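FMN-binding domain-containing protein (Clostridium perfringens, PDB 3O6U) is of unknown function but may bind the flavin cofactor FMN through an FMN-binding domain. Local coordinates at residues A[52-55]-A[56-59]; A[102-105]-A[106-109]. All blocks are in the same frame, centred on the assembly; numbering follows the deposited sequence.

Contact 1 (A[52-55]-A[56-59]); sequences KDYN and EKMT
K57 folds back along the helix toward the Y54 ring, three residues earlier, and reaches it as an off-centre cation-pi contact: NZ of K57 lies 4.9 Å from the centroid of the Y54 ring, 28° off the ring normal. Bends at chi2 (-102°) and chi3 bring the ammonium there, and on the way CD of K57 passes 3.8 Å from the carbonyl O of Y54. The same ring meets Y19 with the two planes at about 80°; Y54 thus has a ring contact with Y19 of strand 19-27 as well as with the lysine of its own helix.

One turn apart, K52 and E56 point their ends at each other as a salt bridge, but NZ of K52 and OE2 of E56 are modelled too close together, and the detail of this pairing is doubtful. E56 also has an acidic neighbour: its OE1 stands 4.1 Å from OD1 of D53, and these like charges would probably repel.

At the next turn T59 grips the carbonyl O of N55 twice. Its backbone N donates nearly head-on to this oxygen at 2.6 Å, and its OG1 donates to N55 O at 3.2 Å from well above the carbonyl plane. The N55 side chain takes another direction and packs on P66 and A67 of helix 66-80. The off-centre lysine-tyrosine contact and the hydroxyl bonded back to the carbonyl four residues earlier are classic i/i+3 and i/i+4 pairings of an alpha helix, with K52 and E56 a less certain i/i+4 pair, here in the first turns of the surface helix 52-62.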
loop_
_atom_site.group_PDB
_atom_site.type_symbol
_atom_site.label_atom_id
_atom_site.label_comp_id
_atom_site.label_asym_id
_atom_site.label_seq_id
_atom_site.Cartn_x
_atom_site.Cartn_y
_atom_site.Cartn_z
ATOM N N LYS A 52 10.560 -15.025 -3.449
ATOM C CA LYS A 52 10.179 -16.080 -4.385
ATOM C C LYS A 52 9.263 -17.161 -3.815
ATOM O O LYS A 52 8.195 -17.424 -4.374
ATOM C CB LYS A 52 11.434 -16.755 -4.929
ATOM C CG LYS A 52 11.261 -17.485 -6.237
ATOM C CD LYS A 52 12.613 -17.988 -6.708
ATOM C CE LYS A 52 12.500 -18.669 -8.042
ATOM N NZ LYS A 52 11.270 -19.484 -8.094
ATOM N N ASP A 53 9.671 -17.799 -2.717
ATOM C CA ASP A 53 8.854 -18.869 -2.136
ATOM C C ASP A 53 7.532 -18.351 -1.633
ATOM O O ASP A 53 6.511 -19.011 -1.789
ATOM C CB ASP A 53 9.580 -19.596 -0.993
ATOM C CG ASP A 53 10.638 -20.559 -1.491
ATOM O OD1 ASP A 53 10.655 -20.842 -2.713
ATOM O OD2 ASP A 53 11.443 -21.034 -0.657
ATOM N N TYR A 54 7.543 -17.172 -1.025
ATOM C CA TYR A 54 6.305 -16.605 -0.533
ATOM C C TYR A 54 5.348 -16.387 -1.692
ATOM O O TYR A 54 4.140 -16.599 -1.552
ATOM C CB TYR A 54 6.539 -15.274 0.169
ATOM C CG TYR A 54 5.320 -14.800 0.911
ATOM C CD1 TYR A 54 4.213 -14.282 0.231
ATOM C CD2 TYR A 54 5.258 -14.898 2.295
ATOM C CE1 TYR A 54 3.070 -13.870 0.920
ATOM C CE2 TYR A 54 4.130 -14.494 2.993
ATOM C CZ TYR A 54 3.040 -13.982 2.304
ATOM O OH TYR A 54 1.934 -13.585 3.018
ATOM N N ASN A 55 5.877 -15.956 -2.834
ATOM C CA ASN A 55 5.013 -15.732 -3.973
ATOM C C ASN A 55 4.485 -17.003 -4.582
ATOM O O ASN A 55 3.282 -17.181 -4.688
ATOM C CB ASN A 55 5.726 -14.973 -5.089
ATOM C CG ASN A 55 5.821 -13.509 -4.823
ATOM O OD1 ASN A 55 6.787 -13.057 -4.210
ATOM N ND2 ASN A 55 4.815 -12.745 -5.264
ATOM N N GLU A 56 5.398 -17.887 -4.979
ATOM C CA GLU A 56 5.013 -19.111 -5.672
ATOM C C GLU A 56 3.919 -19.873 -4.965
ATOM O O GLU A 56 2.946 -20.305 -5.599
ATOM C CB GLU A 56 6.233 -19.988 -5.939
ATOM C CG GLU A 56 7.077 -19.489 -7.091
ATOM C CD GLU A 56 8.351 -20.285 -7.251
ATOM O OE1 GLU A 56 8.687 -21.069 -6.330
ATOM O OE2 GLU A 56 9.022 -20.116 -8.289
ATOM N N LYS A 57 4.070 -20.045 -3.659
ATOM C CA LYS A 57 3.024 -20.702 -2.894
ATOM C C LYS A 57 1.715 -19.884 -3.036
ATOM O O LYS A 57 0.619 -20.461 -3.024
ATOM C CB LYS A 57 3.432 -20.796 -1.404
ATOM C CG LYS A 57 2.276 -20.736 -0.392
ATOM C CD LYS A 57 2.165 -19.354 0.263
ATOM C CE LYS A 57 0.970 -18.572 -0.250
ATOM N NZ LYS A 57 0.481 -17.511 0.683
HETATM N N MSE A 58 1.848 -18.558 -3.223
HETATM C CA MSE A 58 0.707 -17.618 -3.307
HETATM C C MSE A 58 0.055 -17.540 -4.685
HETATM O O MSE A 58 -1.171 -17.441 -4.790
HETATM C CB MSE A 58 1.151 -16.245 -2.781
HETATM C CG MSE A 58 0.234 -15.085 -3.147
HETATM SE SE MSE A 58 -1.158 -14.602 -1.851
HETATM C CE MSE A 58 -1.669 -16.421 -1.390
ATOM N N THR A 59 0.879 -17.531 -5.731
ATOM C CA THR A 59 0.367 -17.643 -7.101
ATOM C C THR A 59 -0.397 -18.998 -7.042
ATOM O O THR A 59 -1.574 -19.077 -7.398
ATOM C CB THR A 59 1.519 -17.791 -8.112
ATOM O OG1 THR A 59 2.578 -16.891 -7.758
ATOM C CG2 THR A 59 1.025 -17.462 -9.523
#

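Contact 2 (A[102-105]-A[106-109]); sequences AEKV and LKNA
K107 and K104 run out from neighbouring turns of one helix and bring their ends together. On K107, CB lies 3.6 Å from the carbonyl O of K104, and CG 3.5 Å from the carbonyl O of E103, the oxygen that also receives the K107 backbone N. The chain then bends at chi3 (-50°), which swings it toward K104: CE of K107 comes to rest 3.7 Å from CD of K104. At the tip, NZ of K107 and NZ of K104 are only 3.1 Å apart. Both are donors and no bond joins them, so like charges would oppose this approach and might favour loss of a proton from one amine.

The host is helix 92-111, which lies against the largely antiparallel mixed sheet of this alpha+beta domain. V105 faces the sheet and touches Y7 and V9 of strand 5-11 and L23 and I25 of strand 19-27. Within the helix, CG1 of V105 makes a loose apolar contact with CG of L106, at 4.4 Å. A102 packs on L23 from one turn earlier.

L106 bends back over that turn, with CG 3.1 Å from the carbonyl O of A102, and its side chain also touches S83. N108 sets its amide carbon CG 3.4 Å from the carbonyl O of K104, to which its backbone N is hydrogen-bonded. The amide itself has a more distant partner along the chain: ND2 of N108 bonds to OG1 of T117, tying the helix to strand 117-119.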
loop_
_atom_site.group_PDB
_atom_site.type_symbol
_atom_site.label_atom_id
_atom_site.label_comp_id
_atom_site.label_asym_id
_atom_site.label_seq_id
_atom_site.Cartn_x
_atom_site.Cartn_y
_atom_site.Cartn_z
ATOM N N ALA A 102 -4.419 4.001 1.839
ATOM C CA ALA A 102 -4.754 5.052 0.868
ATOM C C ALA A 102 -5.725 6.101 1.472
ATOM O O ALA A 102 -5.522 7.304 1.275
ATOM C CB ALA A 102 -5.367 4.444 -0.387
ATOM N N GLU A 103 -6.763 5.672 2.198
ATOM C CA GLU A 103 -7.677 6.641 2.802
ATOM C C GLU A 103 -6.885 7.573 3.721
ATOM O O GLU A 103 -7.018 8.793 3.630
ATOM C CB GLU A 103 -8.796 5.937 3.602
ATOM C CG GLU A 103 -9.621 4.970 2.745
ATOM C CD GLU A 103 -10.598 4.097 3.535
ATOM O OE1 GLU A 103 -10.964 4.464 4.678
ATOM O OE2 GLU A 103 -11.014 3.044 2.991
ATOM N N LYS A 104 -6.026 7.016 4.570
ATOM C CA LYS A 104 -5.276 7.859 5.478
ATOM C C LYS A 104 -4.213 8.715 4.807
ATOM O O LYS A 104 -4.050 9.874 5.183
ATOM C CB LYS A 104 -4.651 7.030 6.601
ATOM C CG LYS A 104 -4.008 7.911 7.666
ATOM C CD LYS A 104 -5.060 8.785 8.349
ATOM C CE LYS A 104 -4.470 9.577 9.516
ATOM N NZ LYS A 104 -5.507 10.369 10.261
ATOM N N VAL A 105 -3.498 8.181 3.808
ATOM C CA VAL A 105 -2.466 8.996 3.141
ATOM C C VAL A 105 -3.097 10.144 2.342
ATOM O O VAL A 105 -2.537 11.243 2.282
ATOM C CB VAL A 105 -1.480 8.123 2.246
ATOM C CG1 VAL A 105 -1.997 7.905 0.816
ATOM C CG2 VAL A 105 -0.109 8.795 2.233
ATOM N N LEU A 106 -4.268 9.891 1.755
ATOM C CA LEU A 106 -5.001 10.907 0.998
ATOM C C LEU A 106 -5.549 12.011 1.913
ATOM O O LEU A 106 -5.662 13.158 1.483
ATOM C CB LEU A 106 -6.136 10.252 0.194
ATOM C CG LEU A 106 -5.667 9.424 -1.023
ATOM C CD1 LEU A 106 -6.814 8.641 -1.649
ATOM C CD2 LEU A 106 -5.049 10.337 -2.044
ATOM N N LYS A 107 -5.898 11.680 3.158
ATOM C CA LYS A 107 -6.367 12.713 4.068
ATOM C C LYS A 107 -5.193 13.639 4.359
ATOM O O LYS A 107 -5.358 14.862 4.423
ATOM C CB LYS A 107 -6.861 12.138 5.402
ATOM C CG LYS A 107 -8.286 11.601 5.376
ATOM C CD LYS A 107 -8.903 11.637 6.776
ATOM C CE LYS A 107 -7.981 10.989 7.819
ATOM N NZ LYS A 107 -8.056 11.646 9.170
ATOM N N ASN A 108 -4.011 13.053 4.540
ATOM C CA ASN A 108 -2.818 13.833 4.852
ATOM C C ASN A 108 -2.431 14.736 3.696
ATOM O O ASN A 108 -1.924 15.835 3.900
ATOM C CB ASN A 108 -1.655 12.905 5.228
ATOM C CG ASN A 108 -1.890 12.178 6.544
ATOM O OD1 ASN A 108 -2.829 12.475 7.282
ATOM N ND2 ASN A 108 -1.024 11.229 6.847
ATOM N N ALA A 109 -2.674 14.271 2.479
ATOM C CA ALA A 109 -2.379 15.074 1.302
ATOM C C ALA A 109 -3.278 16.308 1.319
ATOM O O ALA A 109 -2.846 17.391 0.926
ATOM C CB ALA A 109 -2.616 14.267 0.042
#

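In the fold
Contacts 1 and 2 follow in series along the chain and lie on opposite sides of its centre, their centres 30 Å apart and their nearest atoms about 19 Å apart. Contact 1 is the more peripheral, 19 Å from the centre of the chain against 12 Å for contact 2. They do not touch, yet both reach strand 19-27, contact 1 at its start (Y19) and contact 2 further along it. Residues 52-59 also reach helix 66-80, whereas 102-109 cover sheet strands. Both belong to the FMN-binding family region, but neither can be assigned a part in a flavin site.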